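Local coordinates for rhamnose ABC transporter, rhamnose-binding protein (Actinomyces odontolyticus ATCC 17982, PDB 5BQ3) that probably binds a sugar, most likely rhamnose, as the solute-binding component of an ABC transporter, at residues V99-Q104 / S120-C124; R125-Q131 / N311-G317; I290-E296 / T307-K312. One frame throughout, in Å; residues are numbered along the deposited sequence.

Contact 1. Residues V99-Q104 / S120-C124; sequences VCPALQ and SAADC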
ATOM      1  N   VAL A  99     -19.968   1.632   0.749  1.00 40.57           N
ATOM      2  CA  VAL A  99     -19.973   1.635  -0.722  1.00 39.94           C
ATOM      3  C   VAL A  99     -20.541   0.318  -1.297  1.00 44.53           C
ATOM      4  O   VAL A  99     -20.864   0.266  -2.485  1.00 44.91           O
ATOM      5  CB  VAL A  99     -18.565   1.928  -1.328  1.00 42.01           C
ATOM      6  CG1 VAL A  99     -18.069   3.322  -0.957  1.00 41.70           C
ATOM      7  CG2 VAL A  99     -17.545   0.861  -0.942  1.00 40.50           C
ATOM      8  N   CYS A 100     -20.639  -0.734  -0.458  1.00 41.07           N
ATOM      9  CA  CYS A 100     -21.078  -2.087  -0.820  1.00 41.33           C
ATOM     10  C   CYS A 100     -22.459  -2.144  -1.533  1.00 45.00           C
ATOM     11  O   CYS A 100     -22.502  -2.810  -2.567  1.00 44.76           O
ATOM     12  CB  CYS A 100     -21.050  -3.015   0.390  1.00 42.39           C
ATOM     13  SG  CYS A 100     -21.140  -4.777  -0.022  1.00 46.75           S
ATOM     14  N   PRO A 101     -23.576  -1.505  -1.073  1.00 41.35           N
ATOM     15  CA  PRO A 101     -24.845  -1.630  -1.819  1.00 41.92           C
ATOM     16  C   PRO A 101     -24.792  -1.027  -3.228  1.00 44.04           C
ATOM     17  O   PRO A 101     -25.411  -1.577  -4.137  1.00 43.88           O
ATOM     18  CB  PRO A 101     -25.852  -0.875  -0.944  1.00 45.26           C
ATOM     19  CG  PRO A 101     -25.232  -0.800   0.381  1.00 49.38           C
ATOM     20  CD  PRO A 101     -23.771  -0.677   0.133  1.00 43.18           C
ATOM     21  N   ALA A 102     -24.049   0.086  -3.408  1.00 39.10           N
ATOM     22  CA  ALA A 102     -23.882   0.763  -4.697  1.00 38.22           C
ATOM     23  C   ALA A 102     -23.060  -0.096  -5.662  1.00 39.83           C
ATOM     24  O   ALA A 102     -23.378  -0.146  -6.849  1.00 39.68           O
ATOM     25  CB  ALA A 102     -23.223   2.118  -4.501  1.00 38.45           C
ATOM     26  N   LEU A 103     -22.026  -0.795  -5.143  1.00 34.68           N
ATOM     27  CA  LEU A 103     -21.161  -1.683  -5.925  1.00 32.95           C
ATOM     28  C   LEU A 103     -21.882  -2.987  -6.291  1.00 39.05           C
ATOM     29  O   LEU A 103     -21.607  -3.557  -7.345  1.00 38.90           O
ATOM     30  CB  LEU A 103     -19.857  -1.994  -5.172  1.00 31.19           C
ATOM     31  CG  LEU A 103     -18.865  -0.847  -4.951  1.00 33.84           C
ATOM     32  CD1 LEU A 103     -17.702  -1.300  -4.087  1.00 32.30           C
ATOM     33  CD2 LEU A 103     -18.356  -0.278  -6.264  1.00 34.93           C
ATOM     34  N   GLN A 104     -22.801  -3.457  -5.424  1.00 37.61           N
ATOM     35  CA  GLN A 104     -23.596  -4.665  -5.662  1.00 38.64           C
ATOM     36  C   GLN A 104     -24.637  -4.404  -6.754  1.00 45.16           C
ATOM     37  O   GLN A 104     -24.956  -5.313  -7.522  1.00 45.98           O
ATOM     38  CB  GLN A 104     -24.260  -5.150  -4.369  1.00 40.63           C
ATOM     39  CG  GLN A 104     -23.302  -5.928  -3.467  1.00 40.93           C
ATOM     40  CD  GLN A 104     -23.917  -6.342  -2.156  1.00 48.77           C
ATOM     41  OE1 GLN A 104     -24.584  -5.562  -1.480  1.00 44.87           O
ATOM     42  NE2 GLN A 104     -23.655  -7.570  -1.742  1.00 36.28           N
ATOM     43  N   SER A 120     -13.544  -3.419  -0.238  1.00 34.29           N
ATOM     44  CA  SER A 120     -14.916  -3.332   0.232  1.00 35.22           C
ATOM     45  C   SER A 120     -15.212  -4.678   0.922  1.00 41.04           C
ATOM     46  O   SER A 120     -14.261  -5.406   1.235  1.00 40.87           O
ATOM     47  CB  SER A 120     -15.858  -3.045  -0.934  1.00 38.41           C
ATOM     48  OG  SER A 120     -15.882  -4.113  -1.865  1.00 46.17           O
ATOM     49  N   ALA A 121     -16.490  -5.032   1.161  1.00 38.59           N
ATOM     50  CA  ALA A 121     -16.795  -6.351   1.721  1.00 38.99           C
ATOM     51  C   ALA A 121     -16.644  -7.398   0.594  1.00 42.55           C
ATOM     52  O   ALA A 121     -16.639  -7.025  -0.582  1.00 41.61           O
ATOM     53  CB  ALA A 121     -18.193  -6.373   2.328  1.00 41.14           C
ATOM     54  N   ALA A 122     -16.478  -8.681   0.944  1.00 39.60           N
ATOM     55  CA  ALA A 122     -16.261  -9.780  -0.004  1.00 39.58           C
ATOM     56  C   ALA A 122     -17.349  -9.930  -1.099  1.00 44.51           C
ATOM     57  O   ALA A 122     -17.033 -10.427  -2.185  1.00 44.28           O
ATOM     58  CB  ALA A 122     -16.133 -11.088   0.756  1.00 41.23           C
ATOM     59  N   ASP A 123     -18.602  -9.509  -0.831  1.00 41.89           N
ATOM     60  CA  ASP A 123     -19.711  -9.678  -1.781  1.00 42.74           C
ATOM     61  C   ASP A 123     -20.031  -8.435  -2.662  1.00 45.58           C
ATOM     62  O   ASP A 123     -21.025  -8.475  -3.393  1.00 46.70           O
ATOM     63  CB  ASP A 123     -20.993 -10.137  -1.040  1.00 46.60           C
ATOM     64  CG  ASP A 123     -21.448  -9.312   0.163  1.00 57.38           C
ATOM     65  OD1 ASP A 123     -20.777  -8.304   0.489  1.00 56.76           O
ATOM     66  OD2 ASP A 123     -22.462  -9.691   0.793  1.00 63.38           O
ATOM     67  N   CYS A 124     -19.192  -7.375  -2.646  1.00 40.06           N
ATOM     68  CA  CYS A 124     -19.457  -6.172  -3.452  1.00 39.49           C
ATOM     69  C   CYS A 124     -18.488  -6.020  -4.631  1.00 40.32           C
ATOM     70  O   CYS A 124     -18.602  -5.040  -5.371  1.00 39.75           O
ATOM     71  CB  CYS A 124     -19.470  -4.899  -2.605  1.00 40.18           C
ATOM     72  SG  CYS A 124     -19.306  -5.164  -0.821  1.00 44.70           S
TER

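Contact 2. Residues R125-Q131 / N311-G317; sequences RDLFINQ and NKTVVVG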
ATOM      1  N   ARG A 125     -17.547  -6.962  -4.818  1.00 34.49           N
ATOM      2  CA  ARG A 125     -16.587  -6.854  -5.914  1.00 32.55           C
ATOM      3  C   ARG A 125     -16.269  -8.218  -6.528  1.00 36.63           C
ATOM      4  O   ARG A 125     -16.434  -9.259  -5.886  1.00 37.18           O
ATOM      5  CB  ARG A 125     -15.299  -6.124  -5.459  1.00 29.64           C
ATOM      6  CG  ARG A 125     -14.261  -6.954  -4.707  1.00 31.10           C
ATOM      7  CD  ARG A 125     -14.667  -7.299  -3.290  1.00 29.27           C
ATOM      8  NE  ARG A 125     -13.528  -7.763  -2.506  1.00 31.66           N
ATOM      9  CZ  ARG A 125     -13.097  -9.019  -2.466  1.00 39.71           C
ATOM     10  NH1 ARG A 125     -13.714  -9.964  -3.169  1.00 23.08           N
ATOM     11  NH2 ARG A 125     -12.046  -9.342  -1.725  1.00 22.66           N
ATOM     12  N   ASP A 126     -15.817  -8.192  -7.786  1.00 32.67           N
ATOM     13  CA  ASP A 126     -15.455  -9.373  -8.560  1.00 32.85           C
ATOM     14  C   ASP A 126     -14.013  -9.778  -8.283  1.00 35.55           C
ATOM     15  O   ASP A 126     -13.684 -10.961  -8.393  1.00 35.60           O
ATOM     16  CB  ASP A 126     -15.654  -9.108 -10.064  1.00 34.83           C
ATOM     17  CG  ASP A 126     -17.095  -8.865 -10.466  1.00 46.62           C
ATOM     18  OD1 ASP A 126     -17.871  -9.845 -10.518  1.00 49.45           O
ATOM     19  OD2 ASP A 126     -17.442  -7.700 -10.751  1.00 51.06           O
ATOM     20  N   LEU A 127     -13.160  -8.792  -7.911  1.00 30.83           N
ATOM     21  CA  LEU A 127     -11.727  -8.952  -7.640  1.00 29.82           C
ATOM     22  C   LEU A 127     -11.182  -7.806  -6.788  1.00 31.14           C
ATOM     23  O   LEU A 127     -11.647  -6.672  -6.911  1.00 30.19           O
ATOM     24  CB  LEU A 127     -10.979  -8.976  -8.996  1.00 30.38           C
ATOM     25  CG  LEU A 127      -9.928 -10.060  -9.251  1.00 35.89           C
ATOM     26  CD1 LEU A 127     -10.527 -11.462  -9.204  1.00 37.41           C
ATOM     27  CD2 LEU A 127      -9.303  -9.868 -10.609  1.00 38.49           C
ATOM     28  N   PHE A 128     -10.176  -8.100  -5.939  1.00 26.95           N
ATOM     29  CA  PHE A 128      -9.466  -7.108  -5.125  1.00 24.97           C
ATOM     30  C   PHE A 128      -7.969  -7.153  -5.466  1.00 29.24           C
ATOM     31  O   PHE A 128      -7.382  -8.234  -5.511  1.00 28.97           O
ATOM     32  CB  PHE A 128      -9.705  -7.298  -3.611  1.00 25.97           C
ATOM     33  CG  PHE A 128      -8.838  -6.448  -2.699  1.00 25.91           C
ATOM     34  CD1 PHE A 128      -8.822  -5.059  -2.815  1.00 27.78           C
ATOM     35  CD2 PHE A 128      -8.050  -7.034  -1.716  1.00 27.06           C
ATOM     36  CE1 PHE A 128      -8.003  -4.280  -1.988  1.00 27.42           C
ATOM     37  CE2 PHE A 128      -7.241  -6.252  -0.883  1.00 28.57           C
ATOM     38  CZ  PHE A 128      -7.230  -4.881  -1.020  1.00 25.79           C
ATOM     39  N   ILE A 129      -7.367  -5.978  -5.727  1.00 26.12           N
ATOM     40  CA  ILE A 129      -5.948  -5.837  -6.049  1.00 26.03           C
ATOM     41  C   ILE A 129      -5.249  -5.207  -4.849  1.00 30.99           C
ATOM     42  O   ILE A 129      -5.485  -4.037  -4.535  1.00 30.29           O
ATOM     43  CB  ILE A 129      -5.691  -5.036  -7.369  1.00 29.09           C
ATOM     44  CG1 ILE A 129      -6.677  -5.418  -8.521  1.00 29.51           C
ATOM     45  CG2 ILE A 129      -4.222  -5.146  -7.816  1.00 29.98           C
ATOM     46  CD1 ILE A 129      -6.657  -6.892  -9.052  1.00 32.80           C
ATOM     47  N   ASN A 130      -4.417  -5.997  -4.160  1.00 28.70           N
ATOM     48  CA  ASN A 130      -3.658  -5.533  -3.006  1.00 28.66           C
ATOM     49  C   ASN A 130      -2.224  -5.228  -3.425  1.00 35.03           C
ATOM     50  O   ASN A 130      -1.635  -5.986  -4.200  1.00 35.46           O
ATOM     51  CB  ASN A 130      -3.692  -6.574  -1.884  1.00 29.32           C
ATOM     52  CG  ASN A 130      -3.502  -6.038  -0.478  1.00 48.40           C
ATOM     53  OD1 ASN A 130      -3.336  -4.833  -0.226  1.00 40.93           O
ATOM     54  ND2 ASN A 130      -3.556  -6.941   0.482  1.00 40.77           N
ATOM     55  N   GLN A 131      -1.674  -4.108  -2.930  1.00 32.82           N
ATOM     56  CA  GLN A 131      -0.306  -3.662  -3.219  1.00 33.24           C
ATOM     57  C   GLN A 131       0.711  -4.696  -2.769  1.00 38.13           C
ATOM     58  O   GLN A 131       1.557  -5.125  -3.551  1.00 38.20           O
ATOM     59  CB  GLN A 131       0.009  -2.323  -2.510  1.00 34.26           C
ATOM     60  CG  GLN A 131      -1.024  -1.222  -2.682  1.00 54.67           C
ATOM     61  CD  GLN A 131      -1.945  -1.119  -1.494  1.00 77.41           C
ATOM     62  OE1 GLN A 131      -2.730  -2.030  -1.196  1.00 73.86           O
ATOM     63  NE2 GLN A 131      -1.884   0.010  -0.801  1.00 70.47           N
ATOM     64  N   ASN A 311      -9.973 -15.289  -1.203  1.00 48.19           N
ATOM     65  CA  ASN A 311     -10.897 -14.157  -1.023  1.00 47.02           C
ATOM     66  C   ASN A 311     -10.835 -13.207  -2.250  1.00 48.54           C
ATOM     67  O   ASN A 311     -10.940 -11.984  -2.102  1.00 47.31           O
ATOM     68  CB  ASN A 311     -10.627 -13.414   0.309  1.00 47.76           C
ATOM     69  CG  ASN A 311     -11.758 -12.535   0.790  1.00 72.12           C
ATOM     70  OD1 ASN A 311     -12.904 -12.977   0.956  1.00 69.33           O
ATOM     71  ND2 ASN A 311     -11.452 -11.272   1.053  1.00 61.40           N
ATOM     72  N   LYS A 312     -10.676 -13.797  -3.468  1.00 43.90           N
ATOM     73  CA  LYS A 312     -10.585 -13.122  -4.777  1.00 42.45           C
ATOM     74  C   LYS A 312      -9.559 -11.961  -4.749  1.00 43.87           C
ATOM     75  O   LYS A 312      -9.825 -10.882  -5.286  1.00 42.74           O
ATOM     76  CB  LYS A 312     -11.973 -12.617  -5.226  1.00 44.97           C
ATOM     77  CG  LYS A 312     -13.000 -13.710  -5.471  1.00 55.90           C
ATOM     78  CD  LYS A 312     -14.366 -13.107  -5.730  1.00 64.66           C
ATOM     79  CE  LYS A 312     -15.409 -14.158  -5.989  1.00 75.91           C
ATOM     80  NZ  LYS A 312     -16.726 -13.542  -6.279  1.00 85.64           N
ATOM     81  N   THR A 313      -8.393 -12.189  -4.108  1.00 39.42           N
ATOM     82  CA  THR A 313      -7.346 -11.179  -3.938  1.00 37.58           C
ATOM     83  C   THR A 313      -6.127 -11.471  -4.826  1.00 40.19           C
ATOM     84  O   THR A 313      -5.635 -12.596  -4.860  1.00 40.35           O
ATOM     85  CB  THR A 313      -6.954 -11.068  -2.445  1.00 45.56           C
ATOM     86  OG1 THR A 313      -8.126 -10.806  -1.675  1.00 45.26           O
ATOM     87  CG2 THR A 313      -5.925  -9.967  -2.174  1.00 42.41           C
ATOM     88  N   VAL A 314      -5.637 -10.422  -5.513  1.00 35.75           N
ATOM     89  CA  VAL A 314      -4.452 -10.428  -6.381  1.00 35.66           C
ATOM     90  C   VAL A 314      -3.395  -9.516  -5.737  1.00 38.85           C
ATOM     91  O   VAL A 314      -3.703  -8.370  -5.411  1.00 38.10           O
ATOM     92  CB  VAL A 314      -4.788  -9.989  -7.837  1.00 39.45           C
ATOM     93  CG1 VAL A 314      -3.548 -10.015  -8.728  1.00 39.58           C
ATOM     94  CG2 VAL A 314      -5.906 -10.841  -8.440  1.00 39.99           C
ATOM     95  N   VAL A 315      -2.168 -10.024  -5.533  1.00 35.44           N
ATOM     96  CA  VAL A 315      -1.075  -9.242  -4.940  1.00 34.33           C
ATOM     97  C   VAL A 315      -0.164  -8.749  -6.080  1.00 38.68           C
ATOM     98  O   VAL A 315       0.268  -9.547  -6.915  1.00 39.01           O
ATOM     99  CB  VAL A 315      -0.295 -10.026  -3.840  1.00 38.05           C
ATOM    100  CG1 VAL A 315       0.847  -9.196  -3.262  1.00 37.10           C
ATOM    101  CG2 VAL A 315      -1.223 -10.488  -2.722  1.00 37.68           C
ATOM    102  N   VAL A 316       0.107  -7.426  -6.108  1.00 35.05           N
ATOM    103  CA  VAL A 316       0.957  -6.759  -7.107  1.00 35.44           C
ATOM    104  C   VAL A 316       2.398  -7.310  -7.013  1.00 41.75           C
ATOM    105  O   VAL A 316       2.983  -7.654  -8.041  1.00 42.64           O
ATOM    106  CB  VAL A 316       0.912  -5.206  -6.978  1.00 38.09           C
ATOM    107  CG1 VAL A 316       1.834  -4.531  -7.991  1.00 38.35           C
ATOM    108  CG2 VAL A 316      -0.510  -4.682  -7.133  1.00 37.42           C
ATOM    109  N   GLY A 317       2.930  -7.417  -5.796  1.00 38.55           N
ATOM    110  CA  GLY A 317       4.271  -7.945  -5.569  1.00 39.39           C
ATOM    111  C   GLY A 317       4.827  -7.692  -4.185  1.00 43.42           C
ATOM    112  O   GLY A 317       4.089  -7.303  -3.274  1.00 42.48           O
TER
HETATM  113  O   HOH W   1     -14.180 -12.626  -1.624  1.00 43.81           O
HETATM  114  O   HOH W   2     -18.023 -11.450  -4.602  1.00 54.67           O
HETATM  115  O   HOH W   3     -15.354 -12.957  -9.203  1.00 56.50           O

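Contact 3. Residues I290-E296 / T307-K312; sequences IKGEVGE and TIGENK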
ATOM      1  N   ILE A 290     -11.182 -14.511 -17.668  1.00 54.02           N
ATOM      2  CA  ILE A 290     -11.261 -15.039 -16.302  1.00 53.73           C
ATOM      3  C   ILE A 290     -12.662 -14.788 -15.729  1.00 58.64           C
ATOM      4  O   ILE A 290     -13.286 -13.768 -16.036  1.00 57.65           O
ATOM      5  CB  ILE A 290     -10.154 -14.476 -15.359  1.00 55.27           C
ATOM      6  CG1 ILE A 290     -10.082 -12.932 -15.396  1.00 54.11           C
ATOM      7  CG2 ILE A 290      -8.796 -15.117 -15.651  1.00 56.78           C
ATOM      8  CD1 ILE A 290      -9.570 -12.256 -14.136  1.00 59.31           C
ATOM      9  N   LYS A 291     -13.142 -15.721 -14.896  1.00 56.49           N
ATOM     10  CA  LYS A 291     -14.448 -15.637 -14.235  1.00 56.60           C
ATOM     11  C   LYS A 291     -14.324 -14.899 -12.893  1.00 59.57           C
ATOM     12  O   LYS A 291     -15.322 -14.402 -12.363  1.00 59.30           O
ATOM     13  CB  LYS A 291     -15.038 -17.046 -14.021  1.00 60.72           C
ATOM     14  CG  LYS A 291     -15.362 -17.797 -15.310  1.00 73.38           C
ATOM     15  CD  LYS A 291     -15.533 -19.285 -15.052  1.00 84.86           C
ATOM     16  CE  LYS A 291     -15.723 -20.076 -16.322  1.00 96.97           C
ATOM     17  NZ  LYS A 291     -15.800 -21.537 -16.052  1.00106.30           N
ATOM     18  N   GLY A 292     -13.100 -14.831 -12.373  1.00 55.27           N
ATOM     19  CA  GLY A 292     -12.777 -14.197 -11.098  1.00 53.69           C
ATOM     20  C   GLY A 292     -12.670 -15.198  -9.965  1.00 57.55           C
ATOM     21  O   GLY A 292     -12.829 -14.833  -8.797  1.00 57.28           O
ATOM     22  N   GLU A 293     -12.395 -16.469 -10.313  1.00 54.04           N
ATOM     23  CA  GLU A 293     -12.271 -17.588  -9.381  1.00 54.44           C
ATOM     24  C   GLU A 293     -10.841 -17.737  -8.854  1.00 56.79           C
ATOM     25  O   GLU A 293      -9.886 -17.306  -9.506  1.00 55.65           O
ATOM     26  CB  GLU A 293     -12.716 -18.893 -10.060  1.00 57.96           C
ATOM     27  CG  GLU A 293     -14.225 -19.018 -10.213  1.00 70.57           C
ATOM     28  CD  GLU A 293     -14.717 -20.001 -11.259  1.00 95.48           C
ATOM     29  OE1 GLU A 293     -13.988 -20.971 -11.574  1.00 93.03           O
ATOM     30  OE2 GLU A 293     -15.855 -19.812 -11.747  1.00 90.13           O
ATOM     31  N   VAL A 294     -10.705 -18.366  -7.672  1.00 53.28           N
ATOM     32  CA  VAL A 294      -9.433 -18.620  -6.989  1.00 52.58           C
ATOM     33  C   VAL A 294      -8.638 -19.659  -7.795  1.00 56.84           C
ATOM     34  O   VAL A 294      -9.154 -20.740  -8.090  1.00 58.68           O
ATOM     35  CB  VAL A 294      -9.657 -19.062  -5.511  1.00 56.91           C
ATOM     36  CG1 VAL A 294      -8.332 -19.315  -4.794  1.00 56.51           C
ATOM     37  CG2 VAL A 294     -10.494 -18.034  -4.743  1.00 55.52           C
ATOM     38  N   GLY A 295      -7.413 -19.295  -8.166  1.00 51.42           N
ATOM     39  CA  GLY A 295      -6.516 -20.148  -8.942  1.00 52.11           C
ATOM     40  C   GLY A 295      -6.318 -19.723 -10.385  1.00 54.61           C
ATOM     41  O   GLY A 295      -5.362 -20.168 -11.029  1.00 55.51           O
ATOM     42  N   GLU A 296      -7.225 -18.872 -10.909  1.00 48.78           N
ATOM     43  CA  GLU A 296      -7.176 -18.359 -12.280  1.00 47.85           C
ATOM     44  C   GLU A 296      -5.998 -17.396 -12.474  1.00 48.54           C
ATOM     45  O   GLU A 296      -5.551 -16.761 -11.516  1.00 46.67           O
ATOM     46  CB  GLU A 296      -8.493 -17.659 -12.657  1.00 48.67           C
ATOM     47  CG  GLU A 296      -9.642 -18.607 -12.956  1.00 61.14           C
ATOM     48  CD  GLU A 296     -10.874 -17.948 -13.547  1.00 81.69           C
ATOM     49  OE1 GLU A 296     -11.428 -17.028 -12.902  1.00 76.17           O
ATOM     50  OE2 GLU A 296     -11.300 -18.369 -14.646  1.00 77.35           O
ATOM     51  N   THR A 307      -1.815 -14.445 -10.358  1.00 39.46           N
ATOM     52  CA  THR A 307      -2.784 -15.466  -9.945  1.00 39.95           C
ATOM     53  C   THR A 307      -3.775 -14.874  -8.929  1.00 43.34           C
ATOM     54  O   THR A 307      -3.377 -14.109  -8.046  1.00 41.81           O
ATOM     55  CB  THR A 307      -2.052 -16.710  -9.383  1.00 46.13           C
ATOM     56  OG1 THR A 307      -1.151 -17.208 -10.369  1.00 47.73           O
ATOM     57  CG2 THR A 307      -3.000 -17.842  -8.988  1.00 44.88           C
ATOM     58  N   ILE A 308      -5.063 -15.242  -9.062  1.00 40.74           N
ATOM     59  CA  ILE A 308      -6.127 -14.840  -8.142  1.00 39.87           C
ATOM     60  C   ILE A 308      -6.045 -15.785  -6.939  1.00 45.89           C
ATOM     61  O   ILE A 308      -6.230 -16.997  -7.087  1.00 46.82           O
ATOM     62  CB  ILE A 308      -7.529 -14.837  -8.827  1.00 42.94           C
ATOM     63  CG1 ILE A 308      -7.564 -13.869 -10.029  1.00 42.65           C
ATOM     64  CG2 ILE A 308      -8.641 -14.509  -7.819  1.00 42.67           C
ATOM     65  CD1 ILE A 308      -8.520 -14.244 -11.125  1.00 49.70           C
ATOM     66  N   GLY A 309      -5.717 -15.225  -5.781  1.00 42.91           N
ATOM     67  CA  GLY A 309      -5.583 -15.972  -4.537  1.00 44.04           C
ATOM     68  C   GLY A 309      -6.879 -16.082  -3.764  1.00 49.91           C
ATOM     69  O   GLY A 309      -7.959 -15.862  -4.322  1.00 49.45           O
ATOM     70  N   GLU A 310      -6.775 -16.428  -2.469  1.00 48.55           N
ATOM     71  CA  GLU A 310      -7.914 -16.583  -1.559  1.00 49.52           C
ATOM     72  C   GLU A 310      -8.629 -15.234  -1.348  1.00 51.26           C
ATOM     73  O   GLU A 310      -7.982 -14.183  -1.349  1.00 49.16           O
ATOM     74  CB  GLU A 310      -7.490 -17.213  -0.211  1.00 51.93           C
ATOM     75  CG  GLU A 310      -6.417 -16.457   0.565  1.00 66.55           C
ATOM     76  CD  GLU A 310      -4.984 -16.880   0.292  1.00 98.23           C
ATOM     77  OE1 GLU A 310      -4.502 -16.672  -0.846  1.00 97.11           O
ATOM     78  OE2 GLU A 310      -4.328 -17.385   1.233  1.00 95.17           O
ATOM     79  N   ASN A 311      -9.973 -15.289  -1.203  1.00 48.19           N
ATOM     80  CA  ASN A 311     -10.897 -14.157  -1.023  1.00 47.02           C
ATOM     81  C   ASN A 311     -10.835 -13.207  -2.250  1.00 48.54           C
ATOM     82  O   ASN A 311     -10.940 -11.984  -2.102  1.00 47.31           O
ATOM     83  CB  ASN A 311     -10.627 -13.414   0.309  1.00 47.76           C
ATOM     84  CG  ASN A 311     -11.758 -12.535   0.790  1.00 72.12           C
ATOM     85  OD1 ASN A 311     -12.904 -12.977   0.956  1.00 69.33           O
ATOM     86  ND2 ASN A 311     -11.452 -11.272   1.053  1.00 61.40           N
ATOM     87  N   LYS A 312     -10.676 -13.797  -3.468  1.00 43.90           N
ATOM     88  CA  LYS A 312     -10.585 -13.122  -4.777  1.00 42.45           C
ATOM     89  C   LYS A 312      -9.559 -11.961  -4.749  1.00 43.87           C
ATOM     90  O   LYS A 312      -9.825 -10.882  -5.286  1.00 42.74           O
ATOM     91  CB  LYS A 312     -11.973 -12.617  -5.226  1.00 44.97           C
ATOM     92  CG  LYS A 312     -13.000 -13.710  -5.471  1.00 55.90           C
ATOM     93  CD  LYS A 312     -14.366 -13.107  -5.730  1.00 64.66           C
ATOM     94  CE  LYS A 312     -15.409 -14.158  -5.989  1.00 75.91           C
ATOM     95  NZ  LYS A 312     -16.726 -13.542  -6.279  1.00 85.64           N
TER
HETATM   96  O   HOH W   3     -15.354 -12.957  -9.203  1.00 56.50           O

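Contact 1. Residues V99-Q104 / S120-C124
The amide of Gln104 and the carboxylate of Asp123 do not lie flat on one another; their planes are 55° apart. Gln104 NE2 sits over one face of the carboxylate, 3.4 Å from Asp123 CG. The same nitrogen donates to the backbone, with Gln104 NE2 to Asp123 O at 3.2 Å. It reaches that oxygen from above the carbonyl plane. The Gln104 chain runs extended beyond CG (chi2 177°), which carries the amide across to the loop. Asp123 O also takes a weak bond from Arg107. A leucine in place of Gln104 would probably take away the NE2 bond to Asp123 O and the amide over the carboxylate face.

Next to this polar pair lies the Cys100-Cys124 disulfide, SG to SG 2.0 Å, with a dihedral of -91°. Leu103 packs beside it, its CB 3.9 Å from Cys124 CB. Leu103 CD1 lies 4.0 Å from Ser120 OG, and Leu103 also touches Leu89, Ile91 and Val113 of the sheet.

The disulfide staples the first turn of helix 100-109 to the loop between strands 112-116 and 127-130, within the alpha/beta lobe of a periplasmic binding protein fold.

Contact 2. Residues R125-Q131 / N311-G317
Asn311 O is the meeting point of two side chains. Arg125 NH2 donates to it at 2.9 Å, nearly straight (165°) and in the guanidinium plane. Thr313 OG1 lies 3.1 Å from Asn311 O, but its single proton could also go to Glu310 O. The Arg125 chain bends at its second torsion (chi2 -73°). Its NE makes a salt bridge with Asp119, so the guanidinium is held from two residues and its rotation is probably fixed.

The Lys312 side chain crosses Arg125 at a slant and runs extended beyond CG past Asp126 O. Its ammonium reaches two waters. One is shared with Arg125 O; the second, held weakly by NZ, lies near Asp126 O. Asp126 itself turns to Arg107 and the backbone N of Val113.

Beyond these ends the two chains pair as parallel strands. Phe128 N donates to Lys312 O, and Val314 N to Phe128 O at 2.8 Å. Asn130 N donates to Val314 O, and Val316 N to Asn130 O at 3.0 Å. The short strand axes lie 4.6 Å apart at closest and cross at 26°.

On one face Phe128 and Thr313 stand side by side, with Phe128 CD2 3.7 Å from Thr313 CG2. One ring face of Phe128 lies over the backbone nitrogen of Asn130. On the other face Ile129 CD1 meets Val314 CB at 3.8 Å, while Ile129 CG2 touches Val316 CG2, the two side chains crossing at about a right angle.

Strand 313-315 is an edge strand of the six-stranded parallel sheet. Strand 127-130 lies between it and strand 112-116. Helix 271-287 covers the face of Leu127 and Ile129, through Leu274 and Ala281.

Contact 3. Residues I290-E296 / T307-K312
Gly295 and Ile308 are joined by a backbone bond in the pattern of a G1 beta bulge, coupled to a type II turn from Glu293 to Glu296. Gly295 N donates to Ile308 O at 2.8 Å, in the carbonyl plane. Ile308 N donates in return to Glu296 O, at 2.9 Å and 170°. One residue of 307-312 is thus bonded to two successive residues of the turn. Gly295 has a positive phi (108°), as is usual at the first position of a G1 bulge.

The Glu296 carboxylate bonds within its own segment. Glu296 OE1 accepts from Gly292 N and from Glu293 N, both at 2.8 Å. The first meets it nearly along the C-O axis, the second on the anti side, tilted out of the carboxylate plane. Lys291 N adds weak bonds to both carboxylate oxygens. The carboxylate therefore ties the loop back on itself.

Apolar contacts centre on Ile308. Its CG1 is anti to the carbonyl carbon (chi1 -59°), and its CD1 comes to 3.7 Å from Glu296 CB. On a second side, Ile308 CD1 meets Ile290 CD1 at 3.8 Å. Ile290 also packs on Ala284 and Leu285 of helix 271-287.

A water lies 3.2 Å from Gly292 O and is held weakly by the Lys312 ammonium. Both methyls of Val294 straddle the carbonyl oxygen of Gly309, CG2 being 3.4 Å from Gly309 O.

From the N terminus, contact 1 comes first: it closes a short loop around strand 112-116, from the start of helix 100-109 to residues 120-124. The chain then enters 125-131, the first half of contact 2. Some 180 residues follow, with the second parallel sheet among them, before 311-317 returns to close contact 2. Contact 3 is nested in that long loop and closes a short loop holding strand 297-299 and most of strand 305-307, probably a hairpin. It shares Asn311 and Lys312 with contact 2. Leu127 and Val314 pack on Ile308, while Ala122 touches Asn311. Together they join helix 100-109, one edge strand of the sheet and that loop on one lobe.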